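Local atomic coordinates of alpha-ketoglutarate-dependent 2,4-dichlorophenoxyacetate dioxygenase (Bradyrhizobium diazoefficiens, PDB entry 5BKE), a protein that probably degrades aryloxyalkanoate herbicides such as 2,4-dichlorophenoxyacetate, acting as a metal-containing, 2-oxoglutarate-dependent dioxygenase of the TfdA family. Residues C[64-69]-C[279-284]; C[123-128]-C[257-262]. All coordinates share one frame; numbering follows the deposited sequence.

From the N terminus, the chain passes helix 52-59 and enters the loop with residues 64-69, the first half of contact 1. Further on, residues 123-128 lead into strand 127-132. These meet residues 257-262, at the end of strand 254-258, in contact 2, which closes a loop of 128 residues. Residues 279-284, at the end of strand 276-281, then return to 64-69. Contact 1 therefore closes the longer loop and encloses contact 2; the two do not cross. Strand 127-132 lies between strands 254-258 and 276-281 in the main sheet. Val282 joins the contacts through backbone bonds to Lys126 and Phe127. Both contacts touch N-oxalylglycine.

Contact 1: residues C[64-69]-C[279-284]; sequences QREDAR and RATVAG. With OGA (N-oxalylglycine), chain O.
Gln64 and Ala283 meet through their backbones. Ala283 N donates to Gln64 O at 2.7 Å. Two residues on, Glu66 N donates to Thr281 O at 3.0 Å (171° at the hydrogen). Arg65 and Val282 form a single bridge between these bonds. Val282 CG1 packs on Gln64 O at 3.5 Å. Ala283 CB lies 3.7 Å from Arg65 O, and Glu66 CB covers the backbone of Ala283. The Glu66 chain is extended, with CG anti to the backbone N (chi1 -164°). It crosses Thr281 obliquely, and Glu66 OE1 comes within 3.8 Å of Thr281 CG2. Glu66 OE1 is hydrogen-bonded to Ser118. The contact pins the loop after helix 52-59 to the end of strand 276-281, in the main sheet of the double-stranded beta-helix core expected of a TauD/TfdA enzyme. On that strand, Arg279 serves the ligand pocket. Its NH1 donates to O1 of N-oxalylglycine at 2.8 Å. Its other side, NE and NH2, grips Thr281 OG1, which lies in the guanidinium plane, 2.9 Å from NE. Thr281 OG1 also bonds Asn86, so the group that holds the guanidinium is itself held. A leucine in place of Arg279 would probably leave the ligand carboxylate without this donor and Thr281 OG1 without its two N-H partners. Further out, one water links Gln64 N to Ala283 O, and another links Glu66 OE2 to Gly284 N.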
ATOM      1  N   GLN C  64      35.075  -5.647  31.881  1.00 20.46           N
ATOM      2  CA  GLN C  64      35.976  -6.261  32.853  1.00 21.78           C
ATOM      3  C   GLN C  64      36.030  -7.770  32.629  1.00 22.57           C
ATOM      4  O   GLN C  64      35.124  -8.332  32.014  1.00 22.86           O
ATOM      5  CB  GLN C  64      35.518  -5.935  34.281  1.00 22.19           C
ATOM      6  CG  GLN C  64      35.559  -4.449  34.614  1.00 23.15           C
ATOM      7  CD  GLN C  64      35.292  -4.147  36.079  1.00 24.39           C
ATOM      8  OE1 GLN C  64      34.198  -3.719  36.434  1.00 25.82           O
ATOM      9  NE2 GLN C  64      36.299  -4.362  36.940  1.00 22.59           N
ATOM     10  N   ARG C  65      37.092  -8.414  33.114  1.00 23.67           N
ATOM     11  CA  ARG C  65      37.208  -9.879  33.132  1.00 25.55           C
ATOM     12  C   ARG C  65      36.042 -10.513  33.880  1.00 26.52           C
ATOM     13  O   ARG C  65      35.669 -10.050  34.968  1.00 25.92           O
ATOM     14  CB  ARG C  65      38.479 -10.325  33.877  1.00 27.81           C
ATOM     15  CG  ARG C  65      39.796 -10.244  33.126  1.00 29.69           C
ATOM     16  CD  ARG C  65      40.967 -10.484  34.093  1.00 31.37           C
ATOM     17  NE  ARG C  65      42.229  -9.833  33.693  1.00 30.36           N
ATOM     18  CZ  ARG C  65      42.523  -8.548  33.893  1.00 31.02           C
ATOM     19  NH1 ARG C  65      41.649  -7.725  34.473  1.00 29.40           N
ATOM     20  NH2 ARG C  65      43.695  -8.068  33.485  1.00 32.11           N
ATOM     21  N   GLU C  66      35.480 -11.571  33.306  1.00 26.84           N
ATOM     22  CA  GLU C  66      34.597 -12.452  34.052  1.00 29.42           C
ATOM     23  C   GLU C  66      35.424 -13.332  34.994  1.00 31.06           C
ATOM     24  O   GLU C  66      36.402 -13.967  34.574  1.00 28.94           O
ATOM     25  CB  GLU C  66      33.748 -13.327  33.128  1.00 29.07           C
ATOM     26  CG  GLU C  66      32.566 -13.958  33.852  1.00 30.42           C
ATOM     27  CD  GLU C  66      31.711 -14.861  32.977  1.00 32.76           C
ATOM     28  OE1 GLU C  66      32.195 -15.934  32.543  1.00 31.65           O
ATOM     29  OE2 GLU C  66      30.532 -14.505  32.753  1.00 33.52           O
ATOM     30  N   ASP C  67      35.019 -13.356  36.263  1.00 34.57           N
ATOM     31  CA  ASP C  67      35.562 -14.286  37.257  1.00 38.73           C
ATOM     32  C   ASP C  67      35.307 -15.747  36.838  1.00 39.88           C
ATOM     33  O   ASP C  67      34.161 -16.198  36.758  1.00 40.28           O
ATOM     34  CB  ASP C  67      34.977 -13.982  38.642  1.00 40.93           C
ATOM     35  CG  ASP C  67      35.674 -14.744  39.776  1.00 44.77           C
ATOM     36  OD1 ASP C  67      36.585 -15.578  39.538  1.00 44.35           O
ATOM     37  OD2 ASP C  67      35.293 -14.495  40.937  1.00 48.71           O
ATOM     38  N   ALA C  68      36.404 -16.455  36.566  1.00 43.67           N
ATOM     39  CA  ALA C  68      36.397 -17.833  36.070  1.00 48.32           C
ATOM     40  C   ALA C  68      35.877 -18.889  37.062  1.00 53.15           C
ATOM     41  O   ALA C  68      35.387 -19.937  36.632  1.00 54.74           O
ATOM     42  CB  ALA C  68      37.788 -18.213  35.573  1.00 48.41           C
ATOM     43  N   ARG C  69      35.990 -18.612  38.367  1.00 56.31           N
ATOM     44  CA  ARG C  69      35.589 -19.549  39.435  1.00 60.82           C
ATOM     45  C   ARG C  69      34.139 -20.043  39.327  1.00 62.53           C
ATOM     46  O   ARG C  69      33.219 -19.245  39.113  1.00 63.00           O
ATOM     47  CB  ARG C  69      35.842 -18.934  40.813  1.00 63.17           C
ATOM     48  CG  ARG C  69      37.128 -19.405  41.477  1.00 69.86           C
ATOM     49  CD  ARG C  69      36.868 -20.517  42.488  1.00 76.83           C
ATOM     50  NE  ARG C  69      36.255 -20.006  43.719  1.00 81.27           N
ATOM     51  CZ  ARG C  69      35.662 -20.750  44.654  1.00 83.47           C
ATOM     52  NH1 ARG C  69      35.576 -22.074  44.528  1.00 83.98           N
ATOM     53  NH2 ARG C  69      35.144 -20.160  45.727  1.00 81.34           N
ATOM     54  N   ARG C 279      40.429 -18.419  25.157  1.00 25.75           N
ATOM     55  CA  ARG C 279      39.301 -17.480  25.234  1.00 25.48           C
ATOM     56  C   ARG C 279      39.520 -16.376  26.280  1.00 24.70           C
ATOM     57  O   ARG C 279      39.959 -16.654  27.389  1.00 24.51           O
ATOM     58  CB  ARG C 279      37.998 -18.248  25.546  1.00 25.27           C
ATOM     59  CG  ARG C 279      36.710 -17.445  25.367  1.00 24.98           C
ATOM     60  CD  ARG C 279      35.473 -18.258  25.721  1.00 24.71           C
ATOM     61  NE  ARG C 279      35.102 -18.099  27.124  1.00 25.00           N
ATOM     62  CZ  ARG C 279      34.252 -18.875  27.803  1.00 24.91           C
ATOM     63  NH1 ARG C 279      33.649 -19.914  27.235  1.00 23.91           N
ATOM     64  NH2 ARG C 279      34.002 -18.605  29.079  1.00 25.52           N
ATOM     65  N   ALA C 280      39.233 -15.131  25.913  1.00 23.16           N
ATOM     66  CA  ALA C 280      39.036 -14.069  26.903  1.00 22.95           C
ATOM     67  C   ALA C 280      37.534 -13.841  27.062  1.00 23.41           C
ATOM     68  O   ALA C 280      36.781 -13.867  26.070  1.00 23.98           O
ATOM     69  CB  ALA C 280      39.738 -12.787  26.489  1.00 21.69           C
ATOM     70  N   THR C 281      37.100 -13.638  28.302  1.00 22.75           N
ATOM     71  CA  THR C 281      35.678 -13.427  28.600  1.00 22.22           C
ATOM     72  C   THR C 281      35.443 -12.107  29.329  1.00 21.24           C
ATOM     73  O   THR C 281      36.076 -11.828  30.353  1.00 20.78           O
ATOM     74  CB  THR C 281      35.068 -14.607  29.378  1.00 21.72           C
ATOM     75  OG1 THR C 281      35.528 -15.833  28.803  1.00 22.72           O
ATOM     76  CG2 THR C 281      33.551 -14.584  29.283  1.00 21.32           C
ATOM     77  N   VAL C 282      34.546 -11.302  28.770  1.00 20.57           N
ATOM     78  CA  VAL C 282      34.157 -10.028  29.361  1.00 20.27           C
ATOM     79  C   VAL C 282      32.894 -10.267  30.169  1.00 21.10           C
ATOM     80  O   VAL C 282      31.897 -10.771  29.630  1.00 21.35           O
ATOM     81  CB  VAL C 282      33.892  -8.950  28.294  1.00 20.13           C
ATOM     82  CG1 VAL C 282      33.514  -7.616  28.939  1.00 18.68           C
ATOM     83  CG2 VAL C 282      35.103  -8.786  27.390  1.00 19.80           C
ATOM     84  N   ALA C 283      32.946  -9.910  31.456  1.00 20.97           N
ATOM     85  CA  ALA C 283      31.819 -10.076  32.379  1.00 21.90           C
ATOM     86  C   ALA C 283      30.587  -9.342  31.879  1.00 21.95           C
ATOM     87  O   ALA C 283      30.705  -8.286  31.267  1.00 22.05           O
ATOM     88  CB  ALA C 283      32.194  -9.564  33.771  1.00 20.01           C
ATOM     89  N   GLY C 284      29.413  -9.899  32.156  1.00 24.37           N
ATOM     90  CA  GLY C 284      28.140  -9.197  31.934  1.00 28.37           C
ATOM     91  C   GLY C 284      27.909  -8.061  32.924  1.00 31.93           C
ATOM     92  O   GLY C 284      28.504  -8.042  33.998  1.00 29.77           O
TER
HETATM   93  C1  OGA O 402      34.141 -21.290  23.920  1.00 29.89           C
HETATM   94  C2  OGA O 402      33.705 -22.347  23.034  1.00 28.89           C
HETATM   95  C4  OGA O 402      34.289 -23.756  21.105  1.00 31.18           C
HETATM   96  C5  OGA O 402      35.570 -24.036  20.368  1.00 32.50           C
HETATM   97  O1  OGA O 402      33.261 -20.719  24.610  1.00 29.18           O
HETATM   98  O2  OGA O 402      35.350 -20.971  23.924  1.00 31.38           O
HETATM   99  O2' OGA O 402      32.634 -22.899  23.272  1.00 28.82           O
HETATM  100  O3  OGA O 402      36.554 -24.398  21.054  1.00 34.75           O
HETATM  101  N1  OGA O 402      34.481 -22.621  21.995  1.00 29.78           N
HETATM  102  O4  OGA O 402      35.598 -23.883  19.126  1.00 31.84           O
HETATM  103  O   HOH W   1      32.125  -6.059  31.985  1.00 19.63           O
HETATM  104  O   HOH W   2      29.411 -12.535  33.709  1.00 23.08           O

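Contact 2: residues C[123-128]-C[257-262]; sequences IPAKFS and WDNRQT. With OGA (N-oxalylglycine), chain O.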
ATOM      1  N   ILE C 123      24.780 -13.371  36.572  1.00 30.48           N
ATOM      2  CA  ILE C 123      25.088 -12.353  35.567  1.00 30.03           C
ATOM      3  C   ILE C 123      25.887 -13.049  34.447  1.00 29.09           C
ATOM      4  O   ILE C 123      27.075 -13.332  34.622  1.00 30.71           O
ATOM      5  CB  ILE C 123      25.819 -11.115  36.157  1.00 30.83           C
ATOM      6  CG1 ILE C 123      24.981 -10.460  37.279  1.00 31.94           C
ATOM      7  CG2 ILE C 123      26.069 -10.092  35.063  1.00 30.89           C
ATOM      8  CD1 ILE C 123      25.687  -9.389  38.098  1.00 31.78           C
ATOM      9  N   PRO C 124      25.231 -13.357  33.303  1.00 27.15           N
ATOM     10  CA  PRO C 124      25.940 -14.100  32.256  1.00 26.37           C
ATOM     11  C   PRO C 124      26.900 -13.211  31.466  1.00 24.86           C
ATOM     12  O   PRO C 124      26.740 -11.990  31.455  1.00 24.77           O
ATOM     13  CB  PRO C 124      24.808 -14.603  31.364  1.00 26.61           C
ATOM     14  CG  PRO C 124      23.745 -13.549  31.488  1.00 26.43           C
ATOM     15  CD  PRO C 124      23.842 -13.035  32.902  1.00 26.66           C
ATOM     16  N   ALA C 125      27.875 -13.835  30.809  1.00 24.27           N
ATOM     17  CA  ALA C 125      28.920 -13.146  30.044  1.00 23.61           C
ATOM     18  C   ALA C 125      28.379 -12.198  28.961  1.00 23.51           C
ATOM     19  O   ALA C 125      27.310 -12.429  28.409  1.00 23.09           O
ATOM     20  CB  ALA C 125      29.845 -14.165  29.414  1.00 22.80           C
ATOM     21  N   LYS C 126      29.127 -11.129  28.705  1.00 22.42           N
ATOM     22  CA  LYS C 126      28.889 -10.235  27.592  1.00 22.15           C
ATOM     23  C   LYS C 126      29.592 -10.803  26.340  1.00 22.11           C
ATOM     24  O   LYS C 126      28.972 -11.554  25.577  1.00 21.54           O
ATOM     25  CB  LYS C 126      29.377  -8.828  27.959  1.00 22.73           C
ATOM     26  CG  LYS C 126      28.902  -7.716  27.044  1.00 22.22           C
ATOM     27  CD  LYS C 126      29.396  -6.371  27.551  1.00 22.25           C
ATOM     28  CE  LYS C 126      29.581  -5.379  26.408  1.00 21.78           C
ATOM     29  NZ  LYS C 126      30.091  -4.058  26.871  1.00 21.34           N
ATOM     30  N   PHE C 127      30.878 -10.490  26.152  1.00 21.21           N
ATOM     31  CA  PHE C 127      31.626 -10.967  24.975  1.00 20.75           C
ATOM     32  C   PHE C 127      32.565 -12.105  25.322  1.00 20.38           C
ATOM     33  O   PHE C 127      33.156 -12.126  26.415  1.00 21.10           O
ATOM     34  CB  PHE C 127      32.455  -9.849  24.318  1.00 20.54           C
ATOM     35  CG  PHE C 127      31.648  -8.671  23.814  1.00 20.94           C
ATOM     36  CD1 PHE C 127      30.278  -8.773  23.545  1.00 20.66           C
ATOM     37  CD2 PHE C 127      32.284  -7.459  23.563  1.00 21.05           C
ATOM     38  CE1 PHE C 127      29.561  -7.681  23.073  1.00 20.95           C
ATOM     39  CE2 PHE C 127      31.570  -6.360  23.080  1.00 22.01           C
ATOM     40  CZ  PHE C 127      30.206  -6.472  22.844  1.00 21.00           C
ATOM     41  N   SER C 128      32.698 -13.037  24.389  1.00 19.34           N
ATOM     42  CA  SER C 128      33.756 -14.040  24.403  1.00 19.54           C
ATOM     43  C   SER C 128      34.666 -13.867  23.192  1.00 20.32           C
ATOM     44  O   SER C 128      34.189 -13.630  22.072  1.00 19.37           O
ATOM     45  CB  SER C 128      33.166 -15.438  24.381  1.00 19.55           C
ATOM     46  OG  SER C 128      32.349 -15.685  25.509  1.00 21.23           O
ATOM     47  N   TRP C 257      32.253 -13.093  19.926  1.00 20.72           N
ATOM     48  CA  TRP C 257      30.804 -13.154  19.835  1.00 20.65           C
ATOM     49  C   TRP C 257      30.107 -12.520  21.031  1.00 21.08           C
ATOM     50  O   TRP C 257      30.664 -12.489  22.146  1.00 20.44           O
ATOM     51  CB  TRP C 257      30.321 -14.591  19.589  1.00 19.87           C
ATOM     52  CG  TRP C 257      30.696 -15.592  20.655  1.00 20.32           C
ATOM     53  CD1 TRP C 257      29.969 -15.909  21.777  1.00 19.73           C
ATOM     54  CD2 TRP C 257      31.865 -16.430  20.686  1.00 20.28           C
ATOM     55  NE1 TRP C 257      30.620 -16.869  22.505  1.00 20.70           N
ATOM     56  CE2 TRP C 257      31.782 -17.215  21.863  1.00 20.42           C
ATOM     57  CE3 TRP C 257      32.981 -16.581  19.843  1.00 20.41           C
ATOM     58  CZ2 TRP C 257      32.769 -18.145  22.221  1.00 20.17           C
ATOM     59  CZ3 TRP C 257      33.964 -17.512  20.192  1.00 20.22           C
ATOM     60  CH2 TRP C 257      33.852 -18.276  21.376  1.00 21.16           C
ATOM     61  N   ASP C 258      28.904 -12.002  20.782  1.00 19.44           N
ATOM     62  CA  ASP C 258      28.053 -11.495  21.836  1.00 19.44           C
ATOM     63  C   ASP C 258      27.168 -12.622  22.335  1.00 19.85           C
ATOM     64  O   ASP C 258      26.286 -13.118  21.614  1.00 19.12           O
ATOM     65  CB  ASP C 258      27.227 -10.292  21.367  1.00 19.63           C
ATOM     66  CG  ASP C 258      26.461  -9.623  22.504  1.00 20.94           C
ATOM     67  OD1 ASP C 258      26.556 -10.070  23.676  1.00 20.69           O
ATOM     68  OD2 ASP C 258      25.762  -8.623  22.226  1.00 21.60           O
ATOM     69  N   ASN C 259      27.411 -13.029  23.585  1.00 19.41           N
ATOM     70  CA  ASN C 259      26.643 -14.125  24.216  1.00 18.87           C
ATOM     71  C   ASN C 259      25.176 -13.751  24.437  1.00 18.91           C
ATOM     72  O   ASN C 259      24.316 -14.628  24.519  1.00 18.48           O
ATOM     73  CB  ASN C 259      27.304 -14.558  25.537  1.00 18.45           C
ATOM     74  CG  ASN C 259      28.597 -15.336  25.306  1.00 18.14           C
ATOM     75  OD1 ASN C 259      28.585 -16.478  24.810  1.00 17.51           O
ATOM     76  ND2 ASN C 259      29.720 -14.711  25.640  1.00 17.50           N
ATOM     77  N   ARG C 260      24.911 -12.444  24.500  1.00 18.57           N
ATOM     78  CA  ARG C 260      23.568 -11.903  24.723  1.00 19.92           C
ATOM     79  C   ARG C 260      22.639 -12.024  23.484  1.00 20.52           C
ATOM     80  O   ARG C 260      21.413 -11.867  23.617  1.00 20.28           O
ATOM     81  CB  ARG C 260      23.645 -10.442  25.207  1.00 19.69           C
ATOM     82  CG  ARG C 260      24.633 -10.207  26.357  1.00 19.74           C
ATOM     83  CD  ARG C 260      24.841  -8.732  26.663  1.00 19.61           C
ATOM     84  NE  ARG C 260      25.428  -8.016  25.533  1.00 19.99           N
ATOM     85  CZ  ARG C 260      25.690  -6.712  25.498  1.00 20.41           C
ATOM     86  NH1 ARG C 260      25.440  -5.934  26.550  1.00 20.76           N
ATOM     87  NH2 ARG C 260      26.223  -6.182  24.401  1.00 20.44           N
ATOM     88  N   GLN C 261      23.225 -12.354  22.322  1.00 20.15           N
ATOM     89  CA  GLN C 261      22.520 -12.406  21.031  1.00 20.70           C
ATOM     90  C   GLN C 261      22.689 -13.713  20.256  1.00 21.48           C
ATOM     91  O   GLN C 261      22.133 -13.840  19.155  1.00 21.05           O
ATOM     92  CB  GLN C 261      22.985 -11.257  20.121  1.00 20.57           C
ATOM     93  CG  GLN C 261      22.784  -9.872  20.701  1.00 21.39           C
ATOM     94  CD  GLN C 261      23.175  -8.787  19.736  1.00 21.55           C
ATOM     95  OE1 GLN C 261      22.338  -8.316  18.969  1.00 21.03           O
ATOM     96  NE2 GLN C 261      24.450  -8.378  19.762  1.00 20.75           N
ATOM     97  N   THR C 262      23.460 -14.659  20.806  1.00 21.26           N
ATOM     98  CA  THR C 262      23.892 -15.844  20.060  1.00 22.03           C
ATOM     99  C   THR C 262      23.922 -17.138  20.867  1.00 22.66           C
ATOM    100  O   THR C 262      23.912 -17.124  22.099  1.00 23.13           O
ATOM    101  CB  THR C 262      25.326 -15.692  19.492  1.00 23.10           C
ATOM    102  OG1 THR C 262      26.260 -15.543  20.575  1.00 24.23           O
ATOM    103  CG2 THR C 262      25.456 -14.524  18.508  1.00 22.26           C
TER
HETATM  104  C1  OGA O 402      34.141 -21.290  23.920  1.00 29.89           C
HETATM  105  C2  OGA O 402      33.705 -22.347  23.034  1.00 28.89           C
HETATM  106  C4  OGA O 402      34.289 -23.756  21.105  1.00 31.18           C
HETATM  107  C5  OGA O 402      35.570 -24.036  20.368  1.00 32.50           C
HETATM  108  O1  OGA O 402      33.261 -20.719  24.610  1.00 29.18           O
HETATM  109  O2  OGA O 402      35.350 -20.971  23.924  1.00 31.38           O
HETATM  110  O2' OGA O 402      32.634 -22.899  23.272  1.00 28.82           O
HETATM  111  O3  OGA O 402      36.554 -24.398  21.054  1.00 34.75           O
HETATM  112  N1  OGA O 402      34.481 -22.621  21.995  1.00 29.78           N
HETATM  113  O4  OGA O 402      35.598 -23.883  19.126  1.00 31.84           O
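Lys126 O is gripped twice by Asn259. Asn259 N donates to Lys126 O at 2.9 Å, and Asn259 ND2 reaches it at 3.2 Å from above the carbonyl plane. The same ND2 gives a straighter bond to Ser128 OG (2.8 Å, 167°), which lies in the amide plane. Ser128 and Trp257 form an antiparallel hydrogen-bonded pair, Phe127 and Asp258 the adjacent non-hydrogen-bonded one. Trp257 CG sits between the backbone N and the carbonyl carbon (chi1 60°), and one face of the indole lies under Ser128 CB, 3.4 Å from CE2. Trp257 CZ2 lies 3.5 Å from O1 of N-oxalylglycine, at the ring edge. On the opposite face of the sheet, Phe127 turns its edge to Asp258, with Phe127 CE1 3.7 Å from Asp258 CG. Asp258 opens an Asx turn: OD1 accepts Arg260 N and, on its syn lone pair, Arg260 NE in a salt bridge. Asp258 OD1 lies in the guanidinium plane, and Lys126 CG packs over the centre of one face. Lys126 NZ salt-bridges Glu34. Ser128 OG also bonds Asp117 OD2, and Asn259 OD1 bonds Asp117 N. Since OG accepts from ND2, its proton probably turns to Asp117. Ser128 and Asn259 thus probably help position this manganese ligand from the second shell.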